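PDB 3SQI: KLLA0E03807p from Kluyveromyces lactis, which probably binds centromeric DNA through this N-terminal part, the DNA-binding domain of Ndc10, and serves as a platform for inner kinetochore assembly in budding yeast. Local coordinates for residues 146-151 / 310-315; 173-178 / 187-192; 182-187 / 298-303; 276-281 / 304-309. All blocks are in the same frame, centred on the assembly; numbering follows the deposited sequence.

Contact 1: residues 146-151 / 310-315; sequences KFNTNV and MNRTKL
N148 carries this buried contact between the last turn of helix 133-149 and the chain that leaves helix 304-310. Its CB packs against CD2 of L187 on the neighbouring strand 185-187. A chi1 of -90° turns CG well off a staggered position, and the amide splits there into two polar arms. On one arm, OD1 of N148 receives NH1 of R312 at 3.3 Å in a weak hydrogen bond, with the amide and guanidinium planes nearly perpendicular. On the other arm, ND2 of N148 donates to OD1 of N311 at 3.3 Å. The N-H points well at its target (160°), but it reaches OD1 from above the carbonyl plane of N311. Both helices end here, and N150 and R312, the first residues past them, have positive phi. The site belongs to a domain consistent with the tyrosine-recombinase-like fold described for Ndc10.

N311 is gripped further, as its ND2 donates to the carbonyl of I307. R312 is extended at chi2 and bent at chi3 (-39°), which turns the guanidinium to the N148 amide and the edge of F147. CE2 of F147 sits over one guanidinium face, 3.5 Å from NH1 of R312, so the ring presents its edge. The two planes are close to perpendicular. F147 also meets W275 edge-to-face, and both F147 and R312 touch L110 of helix 107-118.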
loop_
_atom_site.group_PDB
_atom_site.type_symbol
_atom_site.label_atom_id
_atom_site.label_comp_id
_atom_site.label_asym_id
_atom_site.label_seq_id
_atom_site.Cartn_x
_atom_site.Cartn_y
_atom_site.Cartn_z
ATOM N N LYS A 146 -6.502 2.078 2.692
ATOM C CA LYS A 146 -6.653 3.479 2.284
ATOM C C LYS A 146 -5.382 4.243 2.620
ATOM O O LYS A 146 -4.754 4.850 1.762
ATOM C CB LYS A 146 -7.831 4.127 3.001
ATOM C CG LYS A 146 -7.934 5.615 2.795
ATOM C CD LYS A 146 -8.376 5.941 1.382
ATOM C CE LYS A 146 -8.980 7.355 1.274
ATOM N NZ LYS A 146 -8.004 8.458 1.552
ATOM N N PHE A 147 -4.992 4.171 3.880
ATOM C CA PHE A 147 -3.788 4.824 4.359
ATOM C C PHE A 147 -2.573 4.586 3.460
ATOM O O PHE A 147 -1.827 5.516 3.184
ATOM C CB PHE A 147 -3.486 4.321 5.765
ATOM C CG PHE A 147 -2.574 5.205 6.546
ATOM C CD1 PHE A 147 -3.063 5.946 7.610
ATOM C CD2 PHE A 147 -1.226 5.285 6.233
ATOM C CE1 PHE A 147 -2.225 6.761 8.348
ATOM C CE2 PHE A 147 -0.380 6.105 6.965
ATOM C CZ PHE A 147 -0.882 6.848 8.025
ATOM N N ASN A 148 -2.353 3.350 3.021
ATOM C CA ASN A 148 -1.186 3.057 2.176
ATOM C C ASN A 148 -1.340 3.419 0.694
ATOM O O ASN A 148 -0.414 3.928 0.073
ATOM C CB ASN A 148 -0.746 1.595 2.316
ATOM C CG ASN A 148 0.277 1.400 3.417
ATOM O OD1 ASN A 148 0.127 1.925 4.521
ATOM N ND2 ASN A 148 1.338 0.657 3.116
ATOM N N THR A 149 -2.503 3.120 0.130
ATOM C CA THR A 149 -2.771 3.363 -1.282
ATOM C C THR A 149 -3.482 4.694 -1.598
ATOM O O THR A 149 -3.534 5.113 -2.754
ATOM C CB THR A 149 -3.651 2.237 -1.836
ATOM O OG1 THR A 149 -3.691 2.324 -3.261
ATOM C CG2 THR A 149 -5.079 2.358 -1.285
ATOM N N ASN A 150 -4.012 5.356 -0.576
ATOM C CA ASN A 150 -4.872 6.532 -0.766
ATOM C C ASN A 150 -5.917 6.418 -1.895
ATOM O O ASN A 150 -5.868 7.162 -2.872
ATOM C CB ASN A 150 -4.037 7.802 -0.930
ATOM C CG ASN A 150 -4.892 9.035 -1.096
ATOM O OD1 ASN A 150 -5.593 9.448 -0.172
ATOM N ND2 ASN A 150 -4.844 9.632 -2.279
ATOM N N VAL A 151 -6.880 5.510 -1.738
ATOM C CA VAL A 151 -7.885 5.267 -2.779
ATOM C C VAL A 151 -9.332 5.604 -2.359
ATOM O O VAL A 151 -9.700 5.512 -1.186
ATOM C CB VAL A 151 -7.823 3.796 -3.284
ATOM C CG1 VAL A 151 -8.897 3.541 -4.331
ATOM C CG2 VAL A 151 -6.445 3.476 -3.853
ATOM N N MET A 310 5.012 5.532 -0.485
ATOM C CA MET A 310 3.611 5.422 -0.084
ATOM C C MET A 310 3.342 4.264 0.867
ATOM O O MET A 310 2.484 4.359 1.741
ATOM C CB MET A 310 2.695 5.356 -1.307
ATOM C CG MET A 310 2.635 6.673 -2.073
ATOM S SD MET A 310 0.945 7.151 -2.474
ATOM C CE MET A 310 0.801 6.466 -4.109
ATOM N N ASN A 311 4.078 3.172 0.696
ATOM C CA ASN A 311 4.017 2.066 1.642
ATOM C C ASN A 311 5.014 2.295 2.780
ATOM O O ASN A 311 5.049 1.543 3.756
ATOM C CB ASN A 311 4.293 0.732 0.943
ATOM C CG ASN A 311 3.213 0.357 -0.066
ATOM O OD1 ASN A 311 2.352 -0.474 0.214
ATOM N ND2 ASN A 311 3.262 0.965 -1.246
ATOM N N ARG A 312 5.831 3.332 2.634
ATOM C CA ARG A 312 6.775 3.743 3.670
ATOM C C ARG A 312 7.639 2.613 4.209
ATOM O O ARG A 312 7.922 2.567 5.407
ATOM C CB ARG A 312 6.025 4.398 4.825
ATOM C CG ARG A 312 5.163 5.578 4.421
ATOM C CD ARG A 312 4.369 6.058 5.612
ATOM N NE ARG A 312 3.922 4.911 6.382
ATOM C CZ ARG A 312 2.846 4.199 6.082
ATOM N NH1 ARG A 312 2.100 4.543 5.037
ATOM N NH2 ARG A 312 2.518 3.150 6.829
ATOM N N THR A 313 8.053 1.703 3.331
ATOM C CA THR A 313 8.978 0.634 3.712
ATOM C C THR A 313 9.917 0.350 2.561
ATOM O O THR A 313 9.538 0.531 1.408
ATOM C CB THR A 313 8.248 -0.678 4.120
ATOM O OG1 THR A 313 9.211 -1.665 4.521
ATOM C CG2 THR A 313 7.409 -1.221 2.976
ATOM N N LYS A 314 11.145 -0.060 2.866
ATOM C CA LYS A 314 12.074 -0.434 1.808
ATOM C C LYS A 314 11.555 -1.690 1.115
ATOM O O LYS A 314 10.860 -2.499 1.730
ATOM C CB LYS A 314 13.479 -0.671 2.363
ATOM C CG LYS A 314 14.023 0.464 3.207
ATOM C CD LYS A 314 14.039 1.778 2.442
ATOM C CE LYS A 314 15.204 1.846 1.466
ATOM N NZ LYS A 314 15.300 3.178 0.800
ATOM N N LEU A 315 11.879 -1.842 -0.165
ATOM C CA LEU A 315 11.466 -3.018 -0.924
ATOM C C LEU A 315 12.344 -4.221 -0.611
ATOM O O LEU A 315 13.571 -4.144 -0.676
ATOM C CB LEU A 315 11.506 -2.735 -2.424
ATOM C CG LEU A 315 10.263 -2.051 -2.980
ATOM C CD1 LEU A 315 10.303 -2.078 -4.493
ATOM C CD2 LEU A 315 9.025 -2.758 -2.463
#

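Contact 2: residues 173-178 / 187-192; sequences GKCGLA and LVPNFQ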
loop_
_atom_site.group_PDB
_atom_site.type_symbol
_atom_site.label_atom_id
_atom_site.label_comp_id
_atom_site.label_asym_id
_atom_site.label_seq_id
_atom_site.Cartn_x
_atom_site.Cartn_y
_atom_site.Cartn_z
ATOM N N GLY A 173 14.791 -8.382 -5.782
ATOM C CA GLY A 173 14.362 -8.419 -4.396
ATOM C C GLY A 173 13.115 -7.603 -4.118
ATOM O O GLY A 173 13.141 -6.684 -3.305
ATOM N N LYS A 174 12.023 -7.916 -4.806
ATOM C CA LYS A 174 10.759 -7.215 -4.580
ATOM C C LYS A 174 9.602 -8.191 -4.391
ATOM O O LYS A 174 9.590 -9.272 -4.979
ATOM C CB LYS A 174 10.455 -6.287 -5.756
ATOM C CG LYS A 174 11.525 -5.247 -5.996
ATOM C CD LYS A 174 11.693 -4.924 -7.474
ATOM C CE LYS A 174 10.389 -4.476 -8.115
ATOM N NZ LYS A 174 10.652 -3.543 -9.256
ATOM N N CYS A 175 8.633 -7.809 -3.565
ATOM C CA CYS A 175 7.399 -8.576 -3.431
ATOM C C CYS A 175 6.245 -7.674 -3.059
ATOM O O CYS A 175 6.432 -6.694 -2.339
ATOM C CB CYS A 175 7.541 -9.680 -2.385
ATOM S SG CYS A 175 7.765 -9.122 -0.681
ATOM N N GLY A 176 5.052 -8.001 -3.543
ATOM C CA GLY A 176 3.878 -7.226 -3.182
ATOM C C GLY A 176 2.622 -7.613 -3.931
ATOM O O GLY A 176 2.616 -8.577 -4.687
ATOM N N LEU A 177 1.551 -6.860 -3.715
ATOM C CA LEU A 177 0.296 -7.106 -4.409
ATOM C C LEU A 177 -0.074 -5.908 -5.279
ATOM O O LEU A 177 -0.213 -4.800 -4.779
ATOM C CB LEU A 177 -0.806 -7.409 -3.398
ATOM C CG LEU A 177 -0.453 -8.592 -2.489
ATOM C CD1 LEU A 177 -0.752 -8.303 -1.015
ATOM C CD2 LEU A 177 -1.144 -9.873 -2.953
ATOM N N ALA A 178 -0.227 -6.130 -6.580
ATOM C CA ALA A 178 -0.410 -5.028 -7.515
ATOM C C ALA A 178 -1.760 -5.054 -8.207
ATOM O O ALA A 178 -2.337 -6.118 -8.415
ATOM C CB ALA A 178 0.694 -5.035 -8.551
ATOM N N LEU A 187 0.790 -2.660 -3.148
ATOM C CA LEU A 187 0.999 -2.887 -1.714
ATOM C C LEU A 187 2.257 -3.708 -1.436
ATOM O O LEU A 187 2.595 -4.615 -2.190
ATOM C CB LEU A 187 -0.212 -3.577 -1.082
ATOM C CG LEU A 187 -1.481 -2.747 -0.877
ATOM C CD1 LEU A 187 -2.410 -3.473 0.070
ATOM C CD2 LEU A 187 -1.152 -1.365 -0.320
ATOM N N VAL A 188 2.942 -3.386 -0.345
ATOM C CA VAL A 188 4.208 -4.027 -0.024
ATOM C C VAL A 188 4.264 -4.371 1.466
ATOM O O VAL A 188 3.821 -3.590 2.316
ATOM C CB VAL A 188 5.392 -3.109 -0.417
ATOM C CG1 VAL A 188 6.656 -3.479 0.349
ATOM C CG2 VAL A 188 5.626 -3.169 -1.918
ATOM N N PRO A 189 4.804 -5.555 1.791
ATOM C CA PRO A 189 4.852 -5.996 3.187
ATOM C C PRO A 189 5.820 -5.178 4.037
ATOM O O PRO A 189 6.969 -4.986 3.645
ATOM C CB PRO A 189 5.346 -7.444 3.069
ATOM C CG PRO A 189 6.165 -7.459 1.826
ATOM C CD PRO A 189 5.422 -6.539 0.884
ATOM N N ASN A 190 5.370 -4.715 5.198
ATOM C CA ASN A 190 6.299 -4.142 6.154
ATOM C C ASN A 190 6.702 -5.236 7.122
ATOM O O ASN A 190 5.886 -5.697 7.923
ATOM C CB ASN A 190 5.673 -2.972 6.917
ATOM C CG ASN A 190 6.719 -2.071 7.558
ATOM O OD1 ASN A 190 7.914 -2.387 7.553
ATOM N ND2 ASN A 190 6.277 -0.943 8.115
ATOM N N PHE A 191 7.954 -5.666 7.031
ATOM C CA PHE A 191 8.462 -6.698 7.926
ATOM C C PHE A 191 9.041 -6.044 9.170
ATOM O O PHE A 191 9.310 -6.708 10.171
ATOM C CB PHE A 191 9.529 -7.561 7.234
ATOM C CG PHE A 191 9.028 -8.298 6.016
ATOM C CD1 PHE A 191 8.249 -9.436 6.148
ATOM C CD2 PHE A 191 9.344 -7.853 4.740
ATOM C CE1 PHE A 191 7.787 -10.115 5.029
ATOM C CE2 PHE A 191 8.884 -8.524 3.616
ATOM C CZ PHE A 191 8.106 -9.658 3.763
ATOM N N GLN A 192 9.224 -4.732 9.100
ATOM C CA GLN A 192 9.734 -3.971 10.230
ATOM C C GLN A 192 8.622 -3.739 11.252
ATOM O O GLN A 192 8.878 -3.660 12.453
ATOM C CB GLN A 192 10.294 -2.631 9.750
ATOM C CG GLN A 192 11.518 -2.749 8.858
ATOM C CD GLN A 192 12.790 -2.984 9.647
ATOM O OE1 GLN A 192 12.969 -2.433 10.733
ATOM N NE2 GLN A 192 13.679 -3.808 9.106
#
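The tight part starts at L177 and L187, an antiparallel hydrogen-bonded pair. L177 N donates to L187 O at 2.9 Å, lying in the carbonyl plane on a lone pair. L187 N returns an almost straight bond (176°) to L177 O, also 2.9 Å long. Next to the pair, G176 has no side chain, and its CA comes up against L187 O. The two leucines lie on the same sheet face, where L177 packs under helices 198-210 and 332-355.

This is the central strand of a three-stranded antiparallel sheet meeting 185-187, one of its two outer strands, an arrangement consistent with the sheet of tyrosine-recombinase-like domains. Past L187 the ladder stops. V188 N leaves it, and P189 has no N-H to give.

Side chains continue the close packing. SG of C175, held between the backbone N and the carbonyl carbon (chi1 66°), meets CG of P189 at 3.4 Å. CD of P189 lies 3.4 Å from O of C175. CG2 of V188 is near that same oxygen. The contact loosens at F191, which offers SG only a ring edge, with CE2 of F191 4.5 Å from SG of C175. Q192 beyond it is exposed, its N bonded to N190 OD1 in an Asx turn.

Contact 3: residues 182-187 / 298-303; sequences KPNFVL and NTIGIP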
loop_
_atom_site.group_PDB
_atom_site.type_symbol
_atom_site.label_atom_id
_atom_site.label_comp_id
_atom_site.label_asym_id
_atom_site.label_seq_id
_atom_site.Cartn_x
_atom_site.Cartn_y
_atom_site.Cartn_z
ATOM N N LYS A 182 -8.610 -0.506 -12.891
ATOM C CA LYS A 182 -9.153 0.850 -12.761
ATOM C C LYS A 182 -8.528 1.669 -11.626
ATOM O O LYS A 182 -7.945 2.722 -11.888
ATOM C CB LYS A 182 -10.674 0.794 -12.581
ATOM C CG LYS A 182 -11.334 -0.414 -13.215
ATOM C CD LYS A 182 -12.832 -0.412 -12.962
ATOM C CE LYS A 182 -13.546 -1.339 -13.930
ATOM N NZ LYS A 182 -13.267 -0.965 -15.347
ATOM N N PRO A 183 -8.648 1.214 -10.365
ATOM C CA PRO A 183 -7.739 1.846 -9.400
ATOM C C PRO A 183 -6.333 1.277 -9.562
ATOM O O PRO A 183 -6.160 0.070 -9.712
ATOM C CB PRO A 183 -8.325 1.458 -8.041
ATOM C CG PRO A 183 -9.742 1.061 -8.332
ATOM C CD PRO A 183 -9.706 0.443 -9.697
ATOM N N ASN A 184 -5.332 2.140 -9.495
ATOM C CA ASN A 184 -3.977 1.741 -9.823
ATOM C C ASN A 184 -3.110 1.826 -8.579
ATOM O O ASN A 184 -2.851 2.924 -8.085
ATOM C CB ASN A 184 -3.447 2.678 -10.910
ATOM C CG ASN A 184 -2.120 2.230 -11.482
ATOM O OD1 ASN A 184 -1.082 2.325 -10.824
ATOM N ND2 ASN A 184 -2.139 1.768 -12.729
ATOM N N PHE A 185 -2.664 0.683 -8.063
ATOM C CA PHE A 185 -1.866 0.703 -6.836
ATOM C C PHE A 185 -0.961 -0.500 -6.605
ATOM O O PHE A 185 -1.101 -1.526 -7.263
ATOM C CB PHE A 185 -2.775 0.860 -5.635
ATOM C CG PHE A 185 -3.584 -0.352 -5.339
ATOM C CD1 PHE A 185 -3.090 -1.334 -4.500
ATOM C CD2 PHE A 185 -4.842 -0.512 -5.896
ATOM C CE1 PHE A 185 -3.834 -2.462 -4.218
ATOM C CE2 PHE A 185 -5.594 -1.637 -5.620
ATOM C CZ PHE A 185 -5.087 -2.614 -4.780
ATOM N N VAL A 186 -0.027 -0.351 -5.665
ATOM C CA VAL A 186 0.876 -1.437 -5.266
ATOM C C VAL A 186 1.097 -1.509 -3.744
ATOM O O VAL A 186 1.564 -0.548 -3.128
ATOM C CB VAL A 186 2.255 -1.289 -5.939
ATOM C CG1 VAL A 186 3.267 -2.277 -5.332
ATOM C CG2 VAL A 186 2.140 -1.441 -7.464
ATOM N N LEU A 187 0.790 -2.660 -3.148
ATOM C CA LEU A 187 0.999 -2.887 -1.714
ATOM C C LEU A 187 2.257 -3.708 -1.436
ATOM O O LEU A 187 2.595 -4.615 -2.190
ATOM C CB LEU A 187 -0.212 -3.577 -1.082
ATOM C CG LEU A 187 -1.481 -2.747 -0.877
ATOM C CD1 LEU A 187 -2.410 -3.473 0.070
ATOM C CD2 LEU A 187 -1.152 -1.365 -0.320
ATOM N N ASN A 298 10.905 -0.100 -11.786
ATOM C CA ASN A 298 9.449 0.056 -11.690
ATOM C C ASN A 298 8.714 -1.273 -11.564
ATOM O O ASN A 298 9.240 -2.324 -11.941
ATOM C CB ASN A 298 8.866 0.869 -12.858
ATOM C CG ASN A 298 9.929 1.422 -13.777
ATOM O OD1 ASN A 298 10.399 2.545 -13.594
ATOM N ND2 ASN A 298 10.315 0.633 -14.776
ATOM N N THR A 299 7.490 -1.238 -11.054
ATOM C CA THR A 299 6.820 -2.495 -10.766
ATOM C C THR A 299 5.664 -2.817 -11.706
ATOM O O THR A 299 5.804 -3.673 -12.572
ATOM C CB THR A 299 6.407 -2.577 -9.304
ATOM O OG1 THR A 299 7.398 -1.902 -8.520
ATOM C CG2 THR A 299 6.335 -4.017 -8.857
ATOM N N ILE A 300 4.526 -2.152 -11.564
ATOM C CA ILE A 300 3.433 -2.464 -12.489
ATOM C C ILE A 300 3.467 -1.484 -13.657
ATOM O O ILE A 300 3.810 -1.876 -14.766
ATOM C CB ILE A 300 2.012 -2.663 -11.814
ATOM C CG1 ILE A 300 1.111 -3.535 -12.713
ATOM C CG2 ILE A 300 1.334 -1.314 -11.355
ATOM C CD1 ILE A 300 1.476 -5.042 -12.728
ATOM N N GLY A 301 3.095 -0.231 -13.432
ATOM C CA GLY A 301 3.504 0.829 -14.333
ATOM C C GLY A 301 4.484 1.781 -13.675
ATOM O O GLY A 301 5.004 2.684 -14.313
ATOM N N ILE A 302 4.749 1.545 -12.396
ATOM C CA ILE A 302 5.136 2.596 -11.457
ATOM C C ILE A 302 6.578 2.580 -10.973
ATOM O O ILE A 302 7.075 1.549 -10.533
ATOM C CB ILE A 302 4.212 2.544 -10.243
ATOM C CG1 ILE A 302 2.757 2.606 -10.709
ATOM C CG2 ILE A 302 4.530 3.653 -9.282
ATOM C CD1 ILE A 302 1.758 2.255 -9.659
ATOM N N PRO A 303 7.259 3.728 -11.058
ATOM C CA PRO A 303 8.590 3.882 -10.467
ATOM C C PRO A 303 8.551 3.406 -9.027
ATOM O O PRO A 303 7.540 3.612 -8.359
ATOM C CB PRO A 303 8.806 5.395 -10.492
ATOM C CG PRO A 303 7.943 5.881 -11.589
ATOM C CD PRO A 303 6.734 5.001 -11.577
#
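Apolar contacts come first. V186 lies on strand 185-187, an outer strand of the three-stranded antiparallel sheet. It points toward the loop 298-303, which lies over that face of the sheet, and I300 and I302 point back at it. CG2 of V186 lies 4.0 Å from CG2 of I300. It also lies 4.3 Å from CD1 of I302, so one methyl group serves both isoleucines. CG1 of V186 is anti to the backbone N (chi1 170°), which leaves CG2 as the branch that does the touching. In I300 it is CG1 that is anti to the backbone N (chi1 -156°). This turns CG2 to the strand, while the longer branch leads away. I302 reaches in with an extended chain (chi2 167°) and touches with its tip.

The polar group is small. N184 swings its amide to the same place, and its OD1 meets CD1 of I302 tip to tip. OD1 of N184 also lies 4.4 Å from CG2 of I300. These are van der Waals neighbours, not bonds.

The backbone bonds lie within the loop or run to other partners. T299 N donates to I302 O at 2.9 Å, closing a tight turn that holds I300 and I302 together. On the strand, F185 pairs with H179. F185 faces away from the loop, to an edge-to-face meeting with W145.

The sheet face that carries V186 and the loop that leads into helix 304-310 are therefore joined by methyl-to-methyl contacts and by one amide oxygen resting against a methyl, without hydrogen bonds between the segments. Such a join rests on shape and burial and sets no polar register.

Contact 4: residues 276-281 / 304-309; sequences PQFPDF and DFYIEK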
loop_
_atom_site.group_PDB
_atom_site.type_symbol
_atom_site.label_atom_id
_atom_site.label_comp_id
_atom_site.label_asym_id
_atom_site.label_seq_id
_atom_site.Cartn_x
_atom_site.Cartn_y
_atom_site.Cartn_z
ATOM N N PRO A 276 -0.397 12.223 -0.957
ATOM C CA PRO A 276 0.205 11.554 -2.114
ATOM C C PRO A 276 -0.734 10.543 -2.758
ATOM O O PRO A 276 -1.550 9.937 -2.057
ATOM C CB PRO A 276 1.389 10.813 -1.494
ATOM C CG PRO A 276 1.800 11.685 -0.365
ATOM C CD PRO A 276 0.532 12.282 0.184
ATOM N N GLN A 277 -0.593 10.365 -4.073
ATOM C CA GLN A 277 -1.390 9.417 -4.855
ATOM C C GLN A 277 -0.553 8.681 -5.907
ATOM O O GLN A 277 0.497 9.162 -6.328
ATOM C CB GLN A 277 -2.518 10.150 -5.580
ATOM C CG GLN A 277 -3.473 10.886 -4.681
ATOM C CD GLN A 277 -4.356 11.843 -5.459
ATOM O OE1 GLN A 277 -4.344 13.051 -5.215
ATOM N NE2 GLN A 277 -5.120 11.309 -6.410
ATOM N N PHE A 278 -1.020 7.515 -6.340
ATOM C CA PHE A 278 -0.419 6.881 -7.506
ATOM C C PHE A 278 -0.922 7.591 -8.758
ATOM O O PHE A 278 -2.031 8.126 -8.766
ATOM C CB PHE A 278 -0.757 5.385 -7.574
ATOM C CG PHE A 278 -0.041 4.552 -6.551
ATOM C CD1 PHE A 278 1.345 4.507 -6.518
ATOM C CD2 PHE A 278 -0.754 3.809 -5.623
ATOM C CE1 PHE A 278 2.007 3.743 -5.568
ATOM C CE2 PHE A 278 -0.099 3.045 -4.674
ATOM C CZ PHE A 278 1.283 3.010 -4.648
ATOM N N PRO A 279 -0.100 7.613 -9.814
ATOM C CA PRO A 279 -0.470 8.160 -11.121
ATOM C C PRO A 279 -1.536 7.290 -11.755
ATOM O O PRO A 279 -1.937 6.307 -11.130
ATOM C CB PRO A 279 0.822 8.029 -11.923
ATOM C CG PRO A 279 1.907 7.935 -10.901
ATOM C CD PRO A 279 1.309 7.195 -9.768
ATOM N N ASP A 280 -1.992 7.622 -12.960
ATOM C CA ASP A 280 -2.862 6.691 -13.674
ATOM C C ASP A 280 -2.281 6.233 -15.002
ATOM O O ASP A 280 -1.653 7.008 -15.723
ATOM C CB ASP A 280 -4.268 7.241 -13.886
ATOM C CG ASP A 280 -5.197 6.211 -14.510
ATOM O OD1 ASP A 280 -5.581 6.380 -15.687
ATOM O OD2 ASP A 280 -5.524 5.216 -13.823
ATOM N N PHE A 281 -2.512 4.963 -15.321
ATOM C CA PHE A 281 -1.944 4.367 -16.519
ATOM C C PHE A 281 -2.975 3.641 -17.375
ATOM O O PHE A 281 -3.628 2.692 -16.927
ATOM C CB PHE A 281 -0.785 3.440 -16.147
ATOM C CG PHE A 281 0.395 4.164 -15.566
ATOM C CD1 PHE A 281 1.419 4.615 -16.385
ATOM C CD2 PHE A 281 0.471 4.417 -14.205
ATOM C CE1 PHE A 281 2.505 5.292 -15.856
ATOM C CE2 PHE A 281 1.553 5.097 -13.671
ATOM C CZ PHE A 281 2.572 5.533 -14.499
ATOM N N ASP A 304 9.622 2.780 -8.554
ATOM C CA ASP A 304 9.607 2.164 -7.231
ATOM C C ASP A 304 9.564 3.173 -6.080
ATOM O O ASP A 304 8.970 2.897 -5.046
ATOM C CB ASP A 304 10.777 1.184 -7.061
ATOM C CG ASP A 304 10.571 -0.118 -7.834
ATOM O OD1 ASP A 304 9.414 -0.407 -8.216
ATOM O OD2 ASP A 304 11.562 -0.856 -8.054
ATOM N N PHE A 305 10.175 4.340 -6.247
ATOM C CA PHE A 305 10.187 5.302 -5.148
ATOM C C PHE A 305 8.771 5.708 -4.727
ATOM O O PHE A 305 8.526 5.998 -3.554
ATOM C CB PHE A 305 11.056 6.521 -5.458
ATOM C CG PHE A 305 10.647 7.269 -6.692
ATOM C CD1 PHE A 305 9.839 8.388 -6.610
ATOM C CD2 PHE A 305 11.090 6.862 -7.938
ATOM C CE1 PHE A 305 9.472 9.081 -7.750
ATOM C CE2 PHE A 305 10.727 7.551 -9.079
ATOM C CZ PHE A 305 9.914 8.657 -8.986
ATOM N N TYR A 306 7.843 5.711 -5.681
ATOM C CA TYR A 306 6.427 5.890 -5.370
ATOM C C TYR A 306 5.996 4.870 -4.347
ATOM O O TYR A 306 5.404 5.208 -3.327
ATOM C CB TYR A 306 5.571 5.691 -6.620
ATOM C CG TYR A 306 5.308 6.958 -7.403
ATOM C CD1 TYR A 306 4.035 7.510 -7.461
ATOM C CD2 TYR A 306 6.330 7.603 -8.080
ATOM C CE1 TYR A 306 3.788 8.664 -8.171
ATOM C CE2 TYR A 306 6.090 8.759 -8.797
ATOM C CZ TYR A 306 4.819 9.284 -8.840
ATOM O OH TYR A 306 4.578 10.438 -9.550
ATOM N N ILE A 307 6.300 3.612 -4.643
ATOM C CA ILE A 307 5.844 2.469 -3.858
ATOM C C ILE A 307 6.502 2.389 -2.480
ATOM O O ILE A 307 5.841 2.086 -1.490
ATOM C CB ILE A 307 6.092 1.174 -4.629
ATOM C CG1 ILE A 307 5.399 1.244 -5.996
ATOM C CG2 ILE A 307 5.612 -0.024 -3.839
ATOM C CD1 ILE A 307 5.622 0.017 -6.883
ATOM N N GLU A 308 7.800 2.668 -2.412
ATOM C CA GLU A 308 8.512 2.631 -1.140
ATOM C C GLU A 308 8.089 3.801 -0.281
ATOM O O GLU A 308 8.052 3.697 0.942
ATOM C CB GLU A 308 10.020 2.695 -1.350
ATOM C CG GLU A 308 10.577 1.600 -2.232
ATOM C CD GLU A 308 12.057 1.776 -2.505
ATOM O OE1 GLU A 308 12.464 1.628 -3.676
ATOM O OE2 GLU A 308 12.811 2.064 -1.550
ATOM N N LYS A 309 7.783 4.922 -0.925
ATOM C CA LYS A 309 7.356 6.112 -0.197
ATOM C C LYS A 309 5.945 5.961 0.359
ATOM O O LYS A 309 5.711 6.217 1.538
ATOM C CB LYS A 309 7.443 7.352 -1.083
ATOM C CG LYS A 309 6.804 8.587 -0.477
ATOM C CD LYS A 309 7.585 9.144 0.706
ATOM C CE LYS A 309 6.987 10.471 1.174
ATOM N NZ LYS A 309 7.729 11.054 2.322
#
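A chi1 of -91° swings the Y306 ring out from helix 304-310, and a chi1 of -72° in F278 sets CG anti to its carbonyl carbon. The two rings pass alongside one another, pointing opposite ways. The arrangement is a loop packed on a helix: residues 276-281, in the long connection after helix 265-269, run alongside helix 304-310 in roughly the opposite direction. Both lie in a domain consistent with the tyrosine-recombinase-like fold.

P279 makes the closest approach. It meets Y306 tip to tip, with CD of P279 3.3 Å from CE1 of Y306. CG of P279 follows at 3.4 Å from the same ring carbon, and at 3.8 Å from CZ of Y306. CD and CG thus meet CE1 at an oblique angle, with CG extending toward CZ and OH of the tyrosine.

F278 works further back. Its CD1 is 4.1 Å from CD1 of Y306, and its CE1 lies near CB of the same residue. CE1 of F278 also reaches one residue along the helix, to CG1 of I307 at 4.2 Å. F278 therefore packs on two successive helix residues, and beyond them on F185 and M310. I307 in turn touches V186 of strand 185-187, and Y306 touches L98 of helix 82-100.

Within the helix, E308 N donates to D304 O and K309 N to F305 O. At the edge of the tyrosine ring, near its plane, O of Q277 stands 3.8 Å from CE1 of Y306.

How the contacts relate
Helix 304-310 and strand 185-187 tie the four contacts together. Contacts 2 and 3 share L187: in contact 2 strand 174-179 pairs with strand 185-187, in contact 3 the loop 298-303 packs on it. N311 of contact 1 spans both: its OD1 bonds V188 N and its ND2 bonds V186 O, each at 3.0 Å. A salt bridge from K174 NZ to D304 OD2, 3.1 Å, joins contact 2 to contact 4. Contacts 3 and 4 are the nearest pair, with centres 7 Å apart, and meet where F278 packs on N184. None touches the bound DNA: nearest atoms are about 12 Å away for contact 1, 16 Å for contact 4, 19 Å for contact 3 and 21 Å for contact 2.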